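Local coordinates for 5-formaminoimidazole-4-carboxamide-1-(beta)-D-ribofuranosyl 5'-monophosphate synthetase (Methanocaldococcus jannaschii, PDB 2R7L), which catalyses the ATP- and formate-dependent formylation of the purine intermediate AICAR to FAICAR without folates, as a homohexamer of ATP-grasp subunits, at residues Tyr14-Thr20 against Leu82-Ile88; Val110-Arg116 against Asp357-Ser361; Glu221-Met225 against Tyr328-Tyr332. One frame throughout, in Å; residues are numbered along the deposited sequence.

How the contacts relate
From the N terminus, the chain runs through helix 4-11 into contact 1, where 14-20 meets 82-88 and closes a loop that holds helices 29-38 and 53-57, most of helix 76-84 and strands 20-24, 43-47 and 63-66. Contact 2 opens soon afterwards: 110-116 is joined by the C-terminal residues 357-361, so that it encloses most of the remaining chain. The two are in series yet touch, Tyr-14 packing on Val-110 and Pro-111. Contact 3, 221-225 of strand 219-230 against 328-332 of helix 327-333, is nested inside the loop of contact 2. Contact 1 ties the parallel sheet within itself, contact 2 fastens the C terminus beside it, and contact 3 belongs to the large antiparallel sheet.

Contact 1. Residues Tyr14-Thr20 against Leu82-Ile88; sequences YNKDEIT and LRELNSI
Asn-86 holds the loop 14-20 at both its ends. Its OD1 takes the backbone N-H of Asn-15 at 2.8 Å, the donor standing well above the amide's carbonyl plane, and its backbone O receives Thr-20 N at 3.1 Å. Two residues on, Ile-88 N returns a straighter bond to Thr-20 O (165°). The hydroxyl OG1 of Thr-20, placed between its own backbone N and carbonyl carbon (chi1 69°), donates to Leu-85 O at 3.1 Å and lies 2.9 Å from Ser-87 OG. Tyr-14 reaches across with its OH to Ser-87 O, 3.0 Å away and near the plane of the ring. One face of that ring lies on the backbone of Asn-86, whose CA is 3.6 Å from the ring centroid in a CH-pi contact; ring and side-chain amide stand almost perpendicular. Farther along, Ile-19 CG2 packs on Ile-88 CD1 at 3.8 Å. Within the loop, an Asx turn at Asn-15 accompanies a type I turn through Glu-18, whose carboxylate bonds Phe-64 of the second subunit. Asn-86, with positive phi, ends helix 76-84 in a Schellman motif, and the chain turns directly into strand 87-89, paired in parallel with strand 20-24 in a Rossmann-like sheet.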
loop_
_atom_site.group_PDB
_atom_site.type_symbol
_atom_site.label_atom_id
_atom_site.label_comp_id
_atom_site.label_asym_id
_atom_site.label_seq_id
_atom_site.Cartn_x
_atom_site.Cartn_y
_atom_site.Cartn_z
ATOM N N TYR A 14 10.288 -23.061 25.271
ATOM C CA TYR A 14 9.702 -21.766 24.954
ATOM C C TYR A 14 8.209 -21.923 24.661
ATOM O O TYR A 14 7.779 -22.942 24.128
ATOM C CB TYR A 14 10.406 -21.166 23.727
ATOM C CG TYR A 14 11.590 -20.253 24.019
ATOM C CD1 TYR A 14 12.250 -20.286 25.245
ATOM C CD2 TYR A 14 12.062 -19.375 23.047
ATOM C CE1 TYR A 14 13.331 -19.454 25.501
ATOM C CE2 TYR A 14 13.143 -18.549 23.290
ATOM C CZ TYR A 14 13.772 -18.590 24.517
ATOM O OH TYR A 14 14.844 -17.759 24.754
ATOM N N ASN A 15 7.427 -20.914 25.021
ATOM C CA ASN A 15 6.048 -20.805 24.558
ATOM C C ASN A 15 6.025 -20.466 23.070
ATOM O O ASN A 15 6.191 -19.308 22.687
ATOM C CB ASN A 15 5.324 -19.719 25.356
ATOM C CG ASN A 15 3.835 -19.645 25.040
ATOM O OD1 ASN A 15 3.379 -20.082 23.981
ATOM N ND2 ASN A 15 3.071 -19.074 25.962
ATOM N N LYS A 16 5.828 -21.480 22.231
ATOM C CA LYS A 16 5.909 -21.316 20.774
ATOM C C LYS A 16 4.854 -20.387 20.162
ATOM O O LYS A 16 4.870 -20.152 18.950
ATOM C CB LYS A 16 5.835 -22.674 20.073
ATOM C CG LYS A 16 6.784 -23.726 20.620
ATOM C CD LYS A 16 8.228 -23.463 20.229
ATOM C CE LYS A 16 9.113 -24.605 20.692
ATOM N NZ LYS A 16 8.880 -24.890 22.135
ATOM N N ASP A 17 3.943 -19.873 20.986
ATOM C CA ASP A 17 2.882 -18.989 20.501
ATOM C C ASP A 17 3.254 -17.541 20.785
ATOM O O ASP A 17 2.561 -16.613 20.359
ATOM C CB ASP A 17 1.538 -19.300 21.187
ATOM C CG ASP A 17 1.020 -20.689 20.875
ATOM O OD1 ASP A 17 1.078 -21.111 19.702
ATOM O OD2 ASP A 17 0.536 -21.357 21.814
ATOM N N GLU A 18 4.344 -17.355 21.523
ATOM C CA GLU A 18 4.751 -16.028 21.959
ATOM C C GLU A 18 6.233 -15.746 21.716
ATOM O O GLU A 18 6.883 -15.072 22.520
ATOM C CB GLU A 18 4.415 -15.844 23.435
ATOM C CG GLU A 18 2.966 -16.166 23.753
ATOM C CD GLU A 18 2.616 -15.903 25.196
ATOM O OE1 GLU A 18 3.509 -15.469 25.955
ATOM O OE2 GLU A 18 1.446 -16.130 25.568
ATOM N N ILE A 19 6.761 -16.258 20.608
ATOM C CA ILE A 19 8.161 -16.028 20.261
ATOM C C ILE A 19 8.374 -14.550 19.942
ATOM O O ILE A 19 7.692 -13.981 19.082
ATOM C CB ILE A 19 8.611 -16.891 19.066
ATOM C CG1 ILE A 19 8.478 -18.380 19.392
ATOM C CG2 ILE A 19 10.042 -16.556 18.660
ATOM C CD1 ILE A 19 9.224 -18.812 20.626
ATOM N N THR A 20 9.300 -13.928 20.662
ATOM C CA THR A 20 9.654 -12.541 20.403
ATOM C C THR A 20 11.041 -12.461 19.768
ATOM O O THR A 20 11.790 -13.444 19.747
ATOM C CB THR A 20 9.650 -11.698 21.682
ATOM O OG1 THR A 20 10.732 -12.106 22.524
ATOM C CG2 THR A 20 8.331 -11.847 22.429
ATOM N N LEU A 82 15.419 -12.759 29.039
ATOM C CA LEU A 82 15.296 -13.030 27.610
ATOM C C LEU A 82 14.672 -14.391 27.353
ATOM O O LEU A 82 13.916 -14.571 26.395
ATOM C CB LEU A 82 16.656 -12.944 26.910
ATOM C CG LEU A 82 17.296 -11.565 26.728
ATOM C CD1 LEU A 82 18.704 -11.708 26.157
ATOM C CD2 LEU A 82 16.439 -10.678 25.834
ATOM N N ARG A 83 14.997 -15.354 28.207
ATOM C CA ARG A 83 14.451 -16.698 28.074
ATOM C C ARG A 83 12.987 -16.746 28.503
ATOM O O ARG A 83 12.202 -17.510 27.950
ATOM C CB ARG A 83 15.276 -17.706 28.878
ATOM C CG ARG A 83 16.472 -18.287 28.130
ATOM C CD ARG A 83 17.099 -19.415 28.936
ATOM N NE ARG A 83 17.434 -18.964 30.283
ATOM C CZ ARG A 83 18.673 -18.780 30.729
ATOM N NH1 ARG A 83 19.709 -19.031 29.940
ATOM N NH2 ARG A 83 18.872 -18.353 31.970
ATOM N N GLU A 84 12.629 -15.920 29.482
ATOM C CA GLU A 84 11.263 -15.876 29.994
ATOM C C GLU A 84 10.347 -15.118 29.041
ATOM O O GLU A 84 9.123 -15.211 29.134
ATOM C CB GLU A 84 11.225 -15.214 31.372
ATOM C CG GLU A 84 11.753 -16.081 32.506
ATOM C CD GLU A 84 11.817 -15.335 33.829
ATOM O OE1 GLU A 84 11.417 -14.150 33.870
ATOM O OE2 GLU A 84 12.272 -15.932 34.831
ATOM N N LEU A 85 10.955 -14.360 28.131
ATOM C CA LEU A 85 10.218 -13.577 27.152
ATOM C C LEU A 85 10.126 -14.328 25.842
ATOM O O LEU A 85 9.550 -13.830 24.874
ATOM C CB LEU A 85 10.891 -12.222 26.937
ATOM C CG LEU A 85 10.616 -11.187 28.028
ATOM C CD1 LEU A 85 11.505 -9.979 27.839
ATOM C CD2 LEU A 85 9.152 -10.780 28.026
ATOM N N ASN A 86 10.693 -15.532 25.818
ATOM C CA ASN A 86 10.705 -16.369 24.612
ATOM C C ASN A 86 11.434 -15.718 23.430
ATOM O O ASN A 86 11.071 -15.923 22.266
ATOM C CB ASN A 86 9.279 -16.772 24.222
ATOM C CG ASN A 86 8.515 -17.389 25.380
ATOM O OD1 ASN A 86 8.752 -18.539 25.756
ATOM N ND2 ASN A 86 7.596 -16.624 25.955
ATOM N N SER A 87 12.477 -14.953 23.742
ATOM C CA SER A 87 13.237 -14.208 22.738
ATOM C C SER A 87 14.239 -15.048 21.963
ATOM O O SER A 87 15.026 -15.800 22.551
ATOM C CB SER A 87 13.985 -13.056 23.397
ATOM O OG SER A 87 13.117 -12.216 24.139
ATOM N N ILE A 88 14.198 -14.921 20.640
ATOM C CA ILE A 88 15.316 -15.302 19.787
ATOM C C ILE A 88 16.143 -14.037 19.567
ATOM O O ILE A 88 15.634 -13.039 19.044
ATOM C CB ILE A 88 14.852 -15.825 18.429
ATOM C CG1 ILE A 88 13.994 -17.084 18.596
ATOM C CG2 ILE A 88 16.051 -16.089 17.506
ATOM C CD1 ILE A 88 13.455 -17.628 17.283
#

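Contact 2. Residues Val110-Arg116 against Asp357-Ser361; sequences VPMFGNR and DKIIS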
loop_
_atom_site.group_PDB
_atom_site.type_symbol
_atom_site.label_atom_id
_atom_site.label_comp_id
_atom_site.label_asym_id
_atom_site.label_seq_id
_atom_site.Cartn_x
_atom_site.Cartn_y
_atom_site.Cartn_z
ATOM N N VAL A 110 21.005 -18.271 25.261
ATOM C CA VAL A 110 19.765 -17.757 24.693
ATOM C C VAL A 110 19.782 -18.085 23.213
ATOM O O VAL A 110 20.803 -17.900 22.558
ATOM C CB VAL A 110 19.639 -16.234 24.874
ATOM C CG1 VAL A 110 18.219 -15.763 24.542
ATOM C CG2 VAL A 110 20.006 -15.837 26.289
ATOM N N PRO A 111 18.664 -18.608 22.681
ATOM C CA PRO A 111 18.607 -18.912 21.257
ATOM C C PRO A 111 19.028 -17.696 20.439
ATOM O O PRO A 111 18.716 -16.565 20.809
ATOM C CB PRO A 111 17.129 -19.235 21.034
ATOM C CG PRO A 111 16.671 -19.760 22.344
ATOM C CD PRO A 111 17.410 -18.958 23.371
ATOM N N MET A 112 19.745 -17.926 19.347
ATOM C CA MET A 112 20.336 -16.827 18.592
ATOM C C MET A 112 20.196 -17.110 17.115
ATOM O O MET A 112 20.512 -18.205 16.665
ATOM C CB MET A 112 21.816 -16.667 18.950
ATOM C CG MET A 112 22.255 -15.225 19.172
ATOM S SD MET A 112 24.029 -15.066 19.493
ATOM C CE MET A 112 24.676 -15.834 18.000
ATOM N N PHE A 113 19.706 -16.130 16.361
ATOM C CA PHE A 113 19.593 -16.289 14.917
ATOM C C PHE A 113 20.988 -16.291 14.288
ATOM O O PHE A 113 21.799 -15.414 14.572
ATOM C CB PHE A 113 18.742 -15.163 14.317
ATOM C CG PHE A 113 18.537 -15.289 12.835
ATOM C CD1 PHE A 113 17.559 -16.130 12.325
ATOM C CD2 PHE A 113 19.328 -14.575 11.949
ATOM C CE1 PHE A 113 17.368 -16.253 10.958
ATOM C CE2 PHE A 113 19.145 -14.695 10.582
ATOM C CZ PHE A 113 18.156 -15.530 10.084
ATOM N N GLY A 114 21.262 -17.277 13.440
ATOM C CA GLY A 114 22.557 -17.381 12.780
ATOM C C GLY A 114 23.419 -18.555 13.227
ATOM O O GLY A 114 23.007 -19.370 14.058
ATOM N N ASN A 115 24.622 -18.638 12.660
ATOM C CA ASN A 115 25.573 -19.697 12.988
ATOM C C ASN A 115 26.574 -19.191 14.020
ATOM O O ASN A 115 27.490 -18.442 13.698
ATOM C CB ASN A 115 26.280 -20.204 11.723
ATOM C CG ASN A 115 27.399 -21.189 12.029
ATOM O OD1 ASN A 115 27.704 -21.447 13.186
ATOM N ND2 ASN A 115 28.016 -21.738 10.985
ATOM N N ARG A 116 26.372 -19.606 15.264
ATOM C CA ARG A 116 27.134 -19.124 16.411
ATOM C C ARG A 116 28.643 -19.348 16.286
ATOM O O ARG A 116 29.435 -18.505 16.702
ATOM C CB ARG A 116 26.633 -19.831 17.666
ATOM C CG ARG A 116 26.845 -19.084 18.948
ATOM C CD ARG A 116 26.385 -19.943 20.103
ATOM N NE ARG A 116 25.974 -19.144 21.249
ATOM C CZ ARG A 116 24.711 -18.950 21.608
ATOM N NH1 ARG A 116 23.727 -19.505 20.909
ATOM N NH2 ARG A 116 24.433 -18.206 22.669
ATOM N N ASP A 357 15.392 -25.212 13.695
ATOM C CA ASP A 357 16.715 -25.789 13.860
ATOM C C ASP A 357 17.629 -25.453 12.682
ATOM O O ASP A 357 18.841 -25.634 12.757
ATOM C CB ASP A 357 16.619 -27.306 14.062
ATOM C CG ASP A 357 16.110 -28.032 12.832
ATOM O OD1 ASP A 357 15.199 -27.510 12.154
ATOM O OD2 ASP A 357 16.617 -29.135 12.545
ATOM N N LYS A 358 17.051 -24.959 11.594
ATOM C CA LYS A 358 17.853 -24.561 10.447
ATOM C C LYS A 358 18.423 -23.145 10.602
ATOM O O LYS A 358 19.265 -22.726 9.813
ATOM C CB LYS A 358 17.044 -24.668 9.150
ATOM C CG LYS A 358 16.846 -26.091 8.637
ATOM C CD LYS A 358 15.971 -26.093 7.391
ATOM C CE LYS A 358 15.906 -27.463 6.732
ATOM N NZ LYS A 358 17.098 -27.734 5.880
ATOM N N ILE A 359 17.979 -22.412 11.617
ATOM C CA ILE A 359 18.314 -20.991 11.698
ATOM C C ILE A 359 18.797 -20.514 13.056
ATOM O O ILE A 359 19.290 -19.394 13.173
ATOM C CB ILE A 359 17.127 -20.074 11.252
ATOM C CG1 ILE A 359 15.940 -20.205 12.206
ATOM C CG2 ILE A 359 16.699 -20.382 9.827
ATOM C CD1 ILE A 359 15.089 -18.957 12.291
ATOM N N ILE A 360 18.646 -21.330 14.090
ATOM C CA ILE A 360 19.122 -20.910 15.407
ATOM C C ILE A 360 20.239 -21.811 15.931
ATOM O O ILE A 360 20.410 -22.938 15.472
ATOM C CB ILE A 360 17.994 -20.814 16.445
ATOM C CG1 ILE A 360 17.357 -22.186 16.682
ATOM C CG2 ILE A 360 16.953 -19.770 16.018
ATOM C CD1 ILE A 360 16.636 -22.289 18.013
ATOM N N SER A 361 21.006 -21.289 16.884
ATOM C CA SER A 361 22.112 -22.025 17.487
ATOM C C SER A 361 22.635 -21.238 18.673
ATOM O O SER A 361 22.106 -20.174 18.994
ATOM C CB SER A 361 23.240 -22.248 16.478
ATOM O OG SER A 361 23.952 -21.044 16.246
ATOM O OXT SER A 361 23.593 -21.644 19.332
#
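Arg-116 stretches along the C-terminal residue Ser-361 and ends at its carboxylate. Arg-116 CB lies 3.3 Å from Ser-361 OG, CG passes the carboxylate more distantly, and the arginine's CD comes within 3.4 Å of Ser-361 OXT. With CG turned anti to the backbone N (chi1 -155°) and the chain extended as far as NE, the guanidinium arrives beside the carboxylate; NE turns to Val-104 O, while NH1 forms the salt bridge to Ser-361 OXT at 2.7 Å, which lies 18° out of the guanidinium plane. An alanine here would remove the guanidinium and is likely to leave the terminal carboxylate without its cationic mate and Val-104 O without the NE donor. The backbone of Arg-116 joins in as well: its N-H donates to Ser-361 OG at 3.0 Å, and that hydroxyl in turn donates a hydrogen bond to Gly-114 O, so OG is gripped by two bonds, one accepted and one donated. Upstream, the chain end pairs with 110-116 through a single beta bridge between Phe-113 and Ile-360, made by Ser-361 N to Met-112 O in the carbonyl plane and by Gly-114 N to Ile-359 O, a nearly straight bond of 2.9 Å (170°). Pro-111 and Phe-113 in turn make backbone hydrogen bonds to Val-89 of strand 87-89. Beside the bridge, Ile-359 CD1 meets the Phe-113 ring at its edge, 3.8 Å from Phe-113 CD1, and both side chains rest on Ile-347 of helix 339-353. Ile-360 CD1 approaches Pro-111 CB at 4.3 Å.

Contact 3. Residues Glu221-Met225 against Tyr328-Tyr332; sequences ELLGM and YSFLY
Leu-222 lays its CD2 methyl over one face of the Tyr-328 ring, 3.9 Å from the centroid and offset toward the rim near CD1, a CH-pi contact. CG of Leu-222 stands anti to the backbone N (chi1 170°), and this together with chi2 of 68° brings the methyl to the ring. Met-225 meets the same ring obliquely, its SD 4.0 Å from Tyr-328 CE2 in a Met-aromatic contact, with the extended chain bringing CE alongside as well. The phenol oxygen of Tyr-328 is hydrogen-bonded to Ile-263 N of the neighbouring strand 253-263. One helical turn later, Tyr-332 OH donates to Leu-222 O at 2.9 Å; the carbonyl oxygen sits at the ring edge, but the hydroxyl lies above the carbonyl plane. Between these aromatic residues, Ser-329 CB packs on Leu-223 CD1, and a water bridges the backbones by donating to Leu-223 O at 2.6 Å and accepting from Ser-329 N. Leu-223 and Gly-224 form a classic beta bulge opposite His-210. Tyr-332 also meets Phe-58 of the third subunit, so the helix lies between its own sheet and a neighbouring copy. The arrangement is a short helix packed on the large antiparallel sheet of an ATP-grasp fold, with the side chain of Tyr-328 about 9 Å from a bound AICAR.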
loop_
_atom_site.group_PDB
_atom_site.type_symbol
_atom_site.label_atom_id
_atom_site.label_comp_id
_atom_site.label_asym_id
_atom_site.label_seq_id
_atom_site.Cartn_x
_atom_site.Cartn_y
_atom_site.Cartn_z
ATOM N N GLU A 221 20.730 -14.450 -1.380
ATOM C CA GLU A 221 19.984 -13.326 -1.949
ATOM C C GLU A 221 20.787 -12.048 -1.808
ATOM O O GLU A 221 21.503 -11.878 -0.827
ATOM C CB GLU A 221 18.639 -13.151 -1.228
ATOM C CG GLU A 221 17.815 -14.428 -1.144
ATOM C CD GLU A 221 16.694 -14.347 -0.127
ATOM O OE1 GLU A 221 16.466 -13.265 0.466
ATOM O OE2 GLU A 221 16.039 -15.383 0.085
ATOM N N LEU A 222 20.646 -11.148 -2.776
ATOM C CA LEU A 222 21.211 -9.811 -2.665
ATOM C C LEU A 222 20.182 -8.808 -2.148
ATOM O O LEU A 222 19.130 -8.582 -2.778
ATOM C CB LEU A 222 21.780 -9.348 -4.008
ATOM C CG LEU A 222 22.197 -7.878 -4.097
ATOM C CD1 LEU A 222 23.411 -7.592 -3.228
ATOM C CD2 LEU A 222 22.470 -7.521 -5.552
ATOM N N LEU A 223 20.498 -8.196 -1.009
ATOM C CA LEU A 223 19.566 -7.304 -0.322
ATOM C C LEU A 223 19.854 -5.824 -0.547
ATOM O O LEU A 223 18.935 -5.010 -0.592
ATOM C CB LEU A 223 19.529 -7.614 1.186
ATOM C CG LEU A 223 18.428 -8.573 1.673
ATOM C CD1 LEU A 223 17.071 -7.942 1.473
ATOM C CD2 LEU A 223 18.480 -9.930 0.973
ATOM N N GLY A 224 21.127 -5.475 -0.689
ATOM C CA GLY A 224 21.498 -4.082 -0.902
ATOM C C GLY A 224 22.982 -3.796 -0.787
ATOM O O GLY A 224 23.794 -4.713 -0.602
ATOM N N MET A 225 23.337 -2.513 -0.894
ATOM C CA MET A 225 24.739 -2.098 -0.911
ATOM C C MET A 225 24.861 -0.682 -0.390
ATOM O O MET A 225 23.976 0.153 -0.627
ATOM C CB MET A 225 25.292 -2.104 -2.345
ATOM C CG MET A 225 25.166 -3.412 -3.096
ATOM S SD MET A 225 25.885 -3.225 -4.745
ATOM C CE MET A 225 25.594 -4.853 -5.438
ATOM N N TYR A 328 17.586 -2.981 -4.702
ATOM C CA TYR A 328 17.633 -4.439 -4.835
ATOM C C TYR A 328 16.533 -5.148 -4.035
ATOM O O TYR A 328 15.905 -6.086 -4.534
ATOM C CB TYR A 328 19.029 -4.976 -4.456
ATOM C CG TYR A 328 20.105 -4.446 -5.374
ATOM C CD1 TYR A 328 20.146 -4.830 -6.707
ATOM C CD2 TYR A 328 21.070 -3.550 -4.912
ATOM C CE1 TYR A 328 21.115 -4.331 -7.572
ATOM C CE2 TYR A 328 22.050 -3.051 -5.762
ATOM C CZ TYR A 328 22.062 -3.444 -7.090
ATOM O OH TYR A 328 23.019 -2.955 -7.937
ATOM N N SER A 329 16.293 -4.690 -2.805
ATOM C CA SER A 329 15.346 -5.363 -1.917
ATOM C C SER A 329 13.907 -5.235 -2.428
ATOM O O SER A 329 13.098 -6.133 -2.235
ATOM C CB SER A 329 15.507 -4.923 -0.448
ATOM O OG SER A 329 14.948 -3.646 -0.203
ATOM N N PHE A 330 13.628 -4.136 -3.123
ATOM C CA PHE A 330 12.348 -3.898 -3.795
ATOM C C PHE A 330 12.016 -4.980 -4.825
ATOM O O PHE A 330 10.858 -5.333 -5.011
ATOM C CB PHE A 330 12.412 -2.541 -4.499
ATOM C CG PHE A 330 11.145 -2.137 -5.208
ATOM C CD1 PHE A 330 10.086 -1.594 -4.505
ATOM C CD2 PHE A 330 11.046 -2.235 -6.588
ATOM C CE1 PHE A 330 8.937 -1.204 -5.150
ATOM C CE2 PHE A 330 9.905 -1.843 -7.241
ATOM C CZ PHE A 330 8.844 -1.335 -6.521
ATOM N N LEU A 331 13.029 -5.499 -5.503
ATOM C CA LEU A 331 12.785 -6.330 -6.684
ATOM C C LEU A 331 11.986 -7.612 -6.416
ATOM O O LEU A 331 11.191 -8.036 -7.257
ATOM C CB LEU A 331 14.102 -6.647 -7.390
ATOM C CG LEU A 331 14.533 -5.867 -8.642
ATOM C CD1 LEU A 331 13.876 -4.508 -8.813
ATOM C CD2 LEU A 331 16.038 -5.733 -8.669
ATOM N N TYR A 332 12.199 -8.220 -5.252
ATOM C CA TYR A 332 11.555 -9.486 -4.902
ATOM C C TYR A 332 10.026 -9.427 -4.932
ATOM O O TYR A 332 9.380 -10.256 -5.584
ATOM C CB TYR A 332 12.052 -9.978 -3.537
ATOM C CG TYR A 332 13.545 -10.233 -3.532
ATOM C CD1 TYR A 332 14.082 -11.324 -4.205
ATOM C CD2 TYR A 332 14.423 -9.359 -2.894
ATOM C CE1 TYR A 332 15.447 -11.554 -4.223
ATOM C CE2 TYR A 332 15.797 -9.578 -2.911
ATOM C CZ TYR A 332 16.299 -10.682 -3.575
ATOM O OH TYR A 332 17.654 -10.916 -3.599
HETATM O O HOH W 1 18.558 -2.669 -1.710
#